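PDB 4E0A: BH1408 protein from Bacillus halodurans, which probably transfers an acetyl group to an amine, as an N-acetyltransferase of the GNAT family. Local coordinates for residues Tyr69-Val75 / Thr88-Leu94; Lys65-Tyr69 / Leu94-Glu98. The protein carries 1 engineered substitution. All blocks are in the same frame, centred on the assembly; numbering follows the deposited sequence.

Interaction 1. Residues Tyr69-Val75 / Thr88-Leu94; sequences YSVIHLV and TVYISDL. With PO4 (phosphate ion), chain E.
The H73 imidazole meets the strand opposite with its edge: S92 OG and Y90 O both lie in the ring plane, and NE2 stands 2.9 Å from S92 OG in a hydrogen bond whose donor may be either atom. The Y69 ring takes V71 CG2 at its edge, while D93 CB approaches it obliquely, 3.8 Å from OH; ring and D93 carboxylate planes differ by 26°. These groups line the antiparallel hairpin of strands 65-77 and 86-96 in the GNAT fold, which carries a classic beta bulge where S92 and D93 both face V71. V71 O therefore receives S92 N at 3.0 Å and, weakly, D93 N. D93 O is gripped twice, by V71 N and by S70 OG at 2.8 Å; the serine oxygen, anti to its own nitrogen (chi1 -176°), arrives in the carbonyl plane. Beyond the bulge, H73 pairs with Y90 and V75 with T88 through backbone bonds, and a water joins V75 O to T88 OG1. On the same face as H73, V75 CG2 lies 3.9 Å from Y90 CB, whereas the Y90 hydroxyl bonds to D128. With an alanine here in place of H73, S92 OG loses its imidazole partner and would probably turn more easily beside the bulge. The face with I72, V89 and I91 is mostly apolar apart from S70: I72 CB packs on V89 CG1 at 3.8 Å and I72 CG2 on I91 CG1, with helix 105-119 over S70 and I72. In GNAT relatives the corresponding bulge lies beside the acetyl-CoA site; here a phosphate, probably from the crystallisation liquor, rests against it, its O1 3.3 Å from L94 N in a weak bond.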
ATOM      1  N   TYR A  69       2.166   2.332  22.544  1.00  6.65           N
ATOM      2  CA  TYR A  69       1.961   0.925  22.223  1.00  8.10           C
ATOM      3  C   TYR A  69       2.200   0.689  20.753  1.00  8.05           C
ATOM      4  O   TYR A  69       2.242   1.626  19.942  1.00  8.98           O
ATOM      5  CB  TYR A  69       0.544   0.464  22.575  1.00  7.24           C
ATOM      6  CG  TYR A  69      -0.474   0.799  21.506  1.00  8.86           C
ATOM      7  CD1 TYR A  69      -1.029   2.071  21.435  1.00  8.31           C
ATOM      8  CD2 TYR A  69      -0.871  -0.152  20.558  1.00  5.59           C
ATOM      9  CE1 TYR A  69      -1.960   2.410  20.447  1.00 12.29           C
ATOM     10  CE2 TYR A  69      -1.825   0.185  19.556  1.00  9.49           C
ATOM     11  CZ  TYR A  69      -2.349   1.472  19.518  1.00 14.79           C
ATOM     12  OH  TYR A  69      -3.276   1.839  18.551  1.00 18.74           O
ATOM     13  N   SER A  70       2.330  -0.579  20.405  1.00  5.73           N
ATOM     14  CA  SER A  70       2.477  -0.942  19.008  1.00  8.76           C
ATOM     15  C   SER A  70       1.810  -2.283  18.762  1.00  8.86           C
ATOM     16  O   SER A  70       1.762  -3.141  19.658  1.00  9.96           O
ATOM     17  CB  SER A  70       3.960  -1.007  18.617  1.00  9.40           C
ATOM     18  OG  SER A  70       4.091  -1.272  17.227  1.00 19.47           O
ATOM     19  N   VAL A  71       1.258  -2.448  17.559  1.00  8.24           N
ATOM     20  CA  VAL A  71       0.739  -3.734  17.134  1.00  8.07           C
ATOM     21  C   VAL A  71       1.516  -4.170  15.903  1.00 10.84           C
ATOM     22  O   VAL A  71       1.648  -3.401  14.957  1.00 12.39           O
ATOM     23  CB  VAL A  71      -0.745  -3.645  16.745  1.00  9.58           C
ATOM     24  CG1 VAL A  71      -1.242  -5.018  16.276  1.00  8.61           C
ATOM     25  CG2 VAL A  71      -1.573  -3.134  17.919  1.00  8.98           C
ATOM     26  N   ILE A  72       2.038  -5.393  15.919  1.00  9.33           N
ATOM     27  CA  ILE A  72       2.848  -5.879  14.809  1.00  6.91           C
ATOM     28  C   ILE A  72       2.345  -7.257  14.410  1.00  8.74           C
ATOM     29  O   ILE A  72       1.685  -7.933  15.199  1.00 10.16           O
ATOM     30  CB  ILE A  72       4.360  -5.935  15.161  1.00 12.73           C
ATOM     31  CG1 ILE A  72       4.639  -7.036  16.183  1.00 16.79           C
ATOM     32  CG2 ILE A  72       4.864  -4.578  15.679  1.00 12.87           C
ATOM     33  CD1 ILE A  72       6.051  -7.004  16.723  1.00 20.74           C
ATOM     34  N   HIS A  73       2.640  -7.652  13.175  1.00 13.20           N
ATOM     35  CA  HIS A  73       2.162  -8.904  12.623  1.00 14.28           C
ATOM     36  C   HIS A  73       3.284  -9.578  11.868  1.00 16.80           C
ATOM     37  O   HIS A  73       4.040  -8.921  11.152  1.00 16.50           O
ATOM     38  CB  HIS A  73       1.015  -8.643  11.651  1.00 18.13           C
ATOM     39  CG  HIS A  73      -0.102  -7.831  12.232  1.00 23.06           C
ATOM     40  ND1 HIS A  73      -1.259  -8.400  12.718  1.00 21.88           N
ATOM     41  CD2 HIS A  73      -0.240  -6.492  12.401  1.00 21.48           C
ATOM     42  CE1 HIS A  73      -2.066  -7.448  13.154  1.00 23.60           C
ATOM     43  NE2 HIS A  73      -1.470  -6.282  12.975  1.00 21.00           N
ATOM     44  N   LEU A  74       3.396 -10.893  12.025  1.00 12.70           N
ATOM     45  CA  LEU A  74       4.353 -11.666  11.243  1.00 14.02           C
ATOM     46  C   LEU A  74       3.667 -12.052   9.931  1.00 17.48           C
ATOM     47  O   LEU A  74       2.653 -12.757   9.935  1.00 18.90           O
ATOM     48  CB  LEU A  74       4.768 -12.925  12.013  1.00 16.09           C
ATOM     49  CG  LEU A  74       6.071 -13.576  11.570  1.00 28.38           C
ATOM     50  CD1 LEU A  74       7.219 -12.578  11.720  1.00 33.14           C
ATOM     51  CD2 LEU A  74       6.331 -14.839  12.385  1.00 30.15           C
ATOM     52  N   VAL A  75       4.210 -11.581   8.809  1.00 16.46           N
ATOM     53  CA  VAL A  75       3.571 -11.761   7.507  1.00 16.78           C
ATOM     54  C   VAL A  75       4.477 -12.590   6.606  1.00 20.65           C
ATOM     55  O   VAL A  75       5.666 -12.313   6.500  1.00 20.31           O
ATOM     56  CB  VAL A  75       3.269 -10.391   6.830  1.00 16.00           C
ATOM     57  CG1 VAL A  75       2.695 -10.583   5.431  1.00 21.77           C
ATOM     58  CG2 VAL A  75       2.331  -9.547   7.711  1.00 11.24           C
ATOM     59  N   THR A  88       8.091 -10.791   6.644  1.00 14.04           N
ATOM     60  CA  THR A  88       8.297  -9.474   7.232  1.00 13.32           C
ATOM     61  C   THR A  88       7.598  -9.325   8.570  1.00 13.02           C
ATOM     62  O   THR A  88       6.736 -10.135   8.942  1.00 15.51           O
ATOM     63  CB  THR A  88       7.753  -8.333   6.320  1.00 11.64           C
ATOM     64  OG1 THR A  88       6.380  -8.583   5.992  1.00 16.68           O
ATOM     65  CG2 THR A  88       8.578  -8.203   5.033  1.00 15.63           C
ATOM     66  N   VAL A  89       7.969  -8.272   9.283  1.00  9.04           N
ATOM     67  CA  VAL A  89       7.148  -7.788  10.386  1.00 11.00           C
ATOM     68  C   VAL A  89       6.406  -6.569   9.875  1.00 13.35           C
ATOM     69  O   VAL A  89       7.027  -5.635   9.365  1.00 15.34           O
ATOM     70  CB  VAL A  89       7.998  -7.375  11.595  1.00 14.95           C
ATOM     71  CG1 VAL A  89       7.131  -6.652  12.621  1.00 17.42           C
ATOM     72  CG2 VAL A  89       8.660  -8.584  12.216  1.00 16.44           C
ATOM     73  N   TYR A  90       5.084  -6.569  10.000  1.00 11.03           N
ATOM     74  CA  TYR A  90       4.305  -5.416   9.572  1.00 10.34           C
ATOM     75  C   TYR A  90       3.766  -4.680  10.784  1.00 12.08           C
ATOM     76  O   TYR A  90       3.056  -5.261  11.617  1.00 15.12           O
ATOM     77  CB  TYR A  90       3.150  -5.830   8.677  1.00  9.45           C
ATOM     78  CG  TYR A  90       2.360  -4.652   8.149  1.00 13.03           C
ATOM     79  CD1 TYR A  90       2.862  -3.864   7.121  1.00 12.40           C
ATOM     80  CD2 TYR A  90       1.113  -4.312   8.688  1.00 14.77           C
ATOM     81  CE1 TYR A  90       2.139  -2.776   6.625  1.00 14.79           C
ATOM     82  CE2 TYR A  90       0.396  -3.218   8.206  1.00 14.69           C
ATOM     83  CZ  TYR A  90       0.915  -2.465   7.168  1.00 16.24           C
ATOM     84  OH  TYR A  90       0.208  -1.384   6.673  1.00 16.62           O
ATOM     85  N   ILE A  91       4.129  -3.410  10.900  1.00 10.01           N
ATOM     86  CA  ILE A  91       3.656  -2.594  12.007  1.00 10.95           C
ATOM     87  C   ILE A  91       2.333  -1.953  11.594  1.00  9.56           C
ATOM     88  O   ILE A  91       2.322  -1.037  10.777  1.00  9.84           O
ATOM     89  CB  ILE A  91       4.664  -1.486  12.355  1.00  8.29           C
ATOM     90  CG1 ILE A  91       6.033  -2.087  12.725  1.00  9.72           C
ATOM     91  CG2 ILE A  91       4.118  -0.629  13.482  1.00 11.04           C
ATOM     92  CD1 ILE A  91       7.106  -1.036  12.928  1.00  9.14           C
ATOM     93  N   SER A  92       1.230  -2.434  12.159  1.00  6.87           N
ATOM     94  CA  SER A  92      -0.094  -1.896  11.845  1.00 10.21           C
ATOM     95  C   SER A  92      -0.442  -0.676  12.702  1.00 15.75           C
ATOM     96  O   SER A  92      -1.221   0.179  12.288  1.00 15.41           O
ATOM     97  CB  SER A  92      -1.163  -2.986  11.986  1.00 11.30           C
ATOM     98  OG  SER A  92      -1.248  -3.433  13.326  1.00 11.99           O
ATOM     99  N   ASP A  93       0.162  -0.584  13.883  1.00 13.02           N
ATOM    100  CA  ASP A  93      -0.037   0.565  14.759  1.00 15.89           C
ATOM    101  C   ASP A  93       1.233   0.855  15.548  1.00 15.11           C
ATOM    102  O   ASP A  93       1.925  -0.064  15.987  1.00 12.57           O
ATOM    103  CB  ASP A  93      -1.180   0.295  15.744  1.00 22.97           C
ATOM    104  CG  ASP A  93      -2.482  -0.063  15.040  1.00 29.18           C
ATOM    105  OD1 ASP A  93      -2.738  -1.275  14.818  1.00 27.16           O
ATOM    106  OD2 ASP A  93      -3.226   0.874  14.681  1.00 30.42           O
ATOM    107  N   LEU A  94       1.530   2.130  15.740  1.00 15.69           N
ATOM    108  CA  LEU A  94       2.553   2.531  16.705  1.00 14.16           C
ATOM    109  C   LEU A  94       2.249   3.946  17.160  1.00 16.20           C
ATOM    110  O   LEU A  94       2.506   4.920  16.432  1.00 14.90           O
ATOM    111  CB  LEU A  94       3.971   2.417  16.119  1.00 12.17           C
ATOM    112  CG  LEU A  94       5.172   2.486  17.079  1.00 14.15           C
ATOM    113  CD1 LEU A  94       6.421   1.907  16.441  1.00 12.06           C
ATOM    114  CD2 LEU A  94       5.458   3.921  17.574  1.00 16.84           C
TER
HETATM  115  P   PO4 E 203       1.942   2.843  11.579  1.00 57.57           P
HETATM  116  O1  PO4 E 203       0.848   2.827  12.618  1.00 57.94           O
HETATM  117  O2  PO4 E 203       2.560   4.221  11.481  1.00 51.84           O
HETATM  118  O3  PO4 E 203       3.009   1.852  11.964  1.00 63.29           O
HETATM  119  O4  PO4 E 203       1.357   2.440  10.247  1.00 61.96           O
HETATM  120  O   HOH W   1       5.963 -10.478   3.801  1.00 22.59           O

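Interaction 2. Residues Lys65-Tyr69 / Leu94-Glu98. With PO4 (phosphate ion), chain E.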
ATOM      1  N   LYS A  65      -0.865   4.159  33.579  1.00 46.20           N
ATOM      2  CA  LYS A  65      -0.647   4.947  32.362  1.00 38.61           C
ATOM      3  C   LYS A  65       0.257   4.291  31.306  1.00 31.14           C
ATOM      4  O   LYS A  65       1.469   4.140  31.495  1.00 35.32           O
ATOM      5  CB  LYS A  65      -0.202   6.381  32.666  1.00 41.28           C
ATOM      6  CG  LYS A  65      -1.353   7.381  32.734  1.00 44.65           C
ATOM      7  CD  LYS A  65      -0.882   8.793  32.397  1.00 49.34           C
ATOM      8  CE  LYS A  65      -2.042   9.790  32.316  1.00 51.87           C
ATOM      9  NZ  LYS A  65      -2.925   9.586  31.122  1.00 52.39           N
ATOM     10  N   ILE A  66      -0.354   3.915  30.185  1.00 17.59           N
ATOM     11  CA  ILE A  66       0.387   3.430  29.027  1.00 12.46           C
ATOM     12  C   ILE A  66       0.856   4.641  28.230  1.00 17.13           C
ATOM     13  O   ILE A  66       0.033   5.410  27.728  1.00 17.17           O
ATOM     14  CB  ILE A  66      -0.513   2.564  28.118  1.00 13.13           C
ATOM     15  CG1 ILE A  66      -1.003   1.314  28.853  1.00 20.15           C
ATOM     16  CG2 ILE A  66       0.204   2.198  26.800  1.00  9.80           C
ATOM     17  CD1 ILE A  66       0.089   0.408  29.291  1.00 23.33           C
ATOM     18  N   GLY A  67       2.169   4.817  28.110  1.00 12.70           N
ATOM     19  CA  GLY A  67       2.702   5.930  27.346  1.00 14.36           C
ATOM     20  C   GLY A  67       2.806   5.709  25.844  1.00 13.95           C
ATOM     21  O   GLY A  67       2.918   6.667  25.090  1.00 12.71           O
ATOM     22  N   ALA A  68       2.780   4.448  25.411  1.00 11.28           N
ATOM     23  CA  ALA A  68       2.927   4.115  23.999  1.00 11.53           C
ATOM     24  C   ALA A  68       2.532   2.667  23.772  1.00 10.13           C
ATOM     25  O   ALA A  68       2.583   1.855  24.690  1.00 11.86           O
ATOM     26  CB  ALA A  68       4.374   4.310  23.563  1.00  9.69           C
ATOM     27  N   TYR A  69       2.166   2.332  22.544  1.00  6.65           N
ATOM     28  CA  TYR A  69       1.961   0.925  22.223  1.00  8.10           C
ATOM     29  C   TYR A  69       2.200   0.689  20.753  1.00  8.05           C
ATOM     30  O   TYR A  69       2.242   1.626  19.942  1.00  8.98           O
ATOM     31  CB  TYR A  69       0.544   0.464  22.575  1.00  7.24           C
ATOM     32  CG  TYR A  69      -0.474   0.799  21.506  1.00  8.86           C
ATOM     33  CD1 TYR A  69      -1.029   2.071  21.435  1.00  8.31           C
ATOM     34  CD2 TYR A  69      -0.871  -0.152  20.558  1.00  5.59           C
ATOM     35  CE1 TYR A  69      -1.960   2.410  20.447  1.00 12.29           C
ATOM     36  CE2 TYR A  69      -1.825   0.185  19.556  1.00  9.49           C
ATOM     37  CZ  TYR A  69      -2.349   1.472  19.518  1.00 14.79           C
ATOM     38  OH  TYR A  69      -3.276   1.839  18.551  1.00 18.74           O
ATOM     39  N   LEU A  94       1.530   2.130  15.740  1.00 15.69           N
ATOM     40  CA  LEU A  94       2.553   2.531  16.705  1.00 14.16           C
ATOM     41  C   LEU A  94       2.249   3.946  17.160  1.00 16.20           C
ATOM     42  O   LEU A  94       2.506   4.920  16.432  1.00 14.90           O
ATOM     43  CB  LEU A  94       3.971   2.417  16.119  1.00 12.17           C
ATOM     44  CG  LEU A  94       5.172   2.486  17.079  1.00 14.15           C
ATOM     45  CD1 LEU A  94       6.421   1.907  16.441  1.00 12.06           C
ATOM     46  CD2 LEU A  94       5.458   3.921  17.574  1.00 16.84           C
ATOM     47  N   CYS A  95       1.718   4.062  18.377  1.00 12.41           N
ATOM     48  CA  CYS A  95       1.271   5.343  18.898  1.00 12.11           C
ATOM     49  C   CYS A  95       2.011   5.708  20.177  1.00 14.88           C
ATOM     50  O   CYS A  95       2.145   4.884  21.077  1.00 13.79           O
ATOM     51  CB  CYS A  95      -0.232   5.306  19.193  1.00 12.71           C
ATOM     52  SG  CYS A  95      -1.274   4.686  17.847  1.00 22.21           S
ATOM     53  N   VAL A  96       2.488   6.945  20.247  1.00 14.22           N
ATOM     54  CA  VAL A  96       3.034   7.490  21.478  1.00 16.40           C
ATOM     55  C   VAL A  96       2.078   8.595  21.908  1.00 18.08           C
ATOM     56  O   VAL A  96       1.680   9.423  21.091  1.00 17.95           O
ATOM     57  CB  VAL A  96       4.452   8.065  21.274  1.00 20.07           C
ATOM     58  CG1 VAL A  96       4.965   8.714  22.549  1.00 14.48           C
ATOM     59  CG2 VAL A  96       5.421   6.972  20.794  1.00 23.81           C
ATOM     60  N   ASP A  97       1.679   8.566  23.178  1.00 16.94           N
ATOM     61  CA  ASP A  97       0.764   9.547  23.757  1.00 12.67           C
ATOM     62  C   ASP A  97       1.284  10.949  23.468  1.00 18.94           C
ATOM     63  O   ASP A  97       2.446  11.254  23.776  1.00 14.39           O
ATOM     64  CB  ASP A  97       0.703   9.310  25.278  1.00 16.99           C
ATOM     65  CG  ASP A  97      -0.373  10.143  25.983  1.00 19.80           C
ATOM     66  OD1 ASP A  97      -0.860  11.145  25.426  1.00 22.75           O
ATOM     67  OD2 ASP A  97      -0.717   9.794  27.135  1.00 24.22           O
ATOM     68  N   GLU A  98       0.428  11.789  22.877  1.00 20.87           N
ATOM     69  CA  GLU A  98       0.787  13.169  22.485  1.00 27.21           C
ATOM     70  C   GLU A  98       1.621  13.922  23.529  1.00 28.36           C
ATOM     71  O   GLU A  98       2.556  14.638  23.189  1.00 33.38           O
ATOM     72  CB  GLU A  98      -0.470  13.996  22.199  1.00 29.03           C
ATOM     73  CG  GLU A  98      -1.225  13.610  20.957  1.00 37.74           C
ATOM     74  CD  GLU A  98      -2.643  14.176  20.945  1.00 45.67           C
ATOM     75  OE1 GLU A  98      -3.254  14.242  19.857  1.00 44.75           O
ATOM     76  OE2 GLU A  98      -3.149  14.551  22.029  1.00 48.52           O
TER
HETATM   77  P   PO4 E 203       1.942   2.843  11.579  1.00 57.57           P
HETATM   78  O1  PO4 E 203       0.848   2.827  12.618  1.00 57.94           O
HETATM   79  O2  PO4 E 203       2.560   4.221  11.481  1.00 51.84           O
HETATM   80  O3  PO4 E 203       3.009   1.852  11.964  1.00 63.29           O
HETATM   81  O4  PO4 E 203       1.357   2.440  10.247  1.00 61.96           O
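Three backbone hydrogen bonds tie G67 and Y69 to C95 and D97. Y69 and C95 form a hydrogen-bonded antiparallel pair: Y69 N reaches C95 O and C95 N reaches Y69 O, each at 2.9 Å. Two residues on, D97 N gives G67 O a straight bond of 3.0 Å (169° at the hydrogen), although D97 has already left the strand. A68 and V96 make the non-hydrogen-bonded pair between them, and there A68 CA comes 3.1 Å from C95 O in a CA-H...O contact. This ladder is the far end of the hairpin of strands 65-77 and 86-96, at the point where the GNAT sheet gives way to the turn leading toward helix 105-119. Among the side chains, the chief contact is sulfur-aromatic. C95 SG, turned anti to the carbonyl carbon (chi1 -50°), lies obliquely beside the Y69 ring, 4.4 Å from its centroid and 3.5 Å from CE1. Helix 11-28 covers this side, with V14 and H18 on the tyrosine and V21 on the cysteine. The opposite face has a thinner apolar touch, A68 CB to V96 CG2 at 4.0 Å, and I105 of helix 105-119 packs on the alanine. Charged groups gather where the strands end. D97 sets its CB 3.5 Å from G67 O, while its carboxylate turns to helix 11-28: OD2 forms a salt bridge with R16 and OD1 a hydrogen bond with Q20. K65 NZ stays 4.6 Å from D97 OD2, beyond salt-bridge range.

In the fold
Both interactions join strands 65-77 and 86-96 and meet at Y69 and L94, so that they form one continuous ladder with centres about 15 Å apart. Interaction 1 is central, about 6 Å from the centre of the chain, yet only partly buried, since several of its side chains are partly exposed. Interaction 2 lies about 11 Å out but is the more thoroughly buried, lying between helices 11-28 and 105-119. Their chemistry differs accordingly: interaction 1 combines a bulge and a histidine-serine bond with a mostly aliphatic other face, where S70 is the polar exception, whereas interaction 2 has regular pairing, a cysteine sulfur on an aromatic ring, and an aspartate committed to helix 11-28.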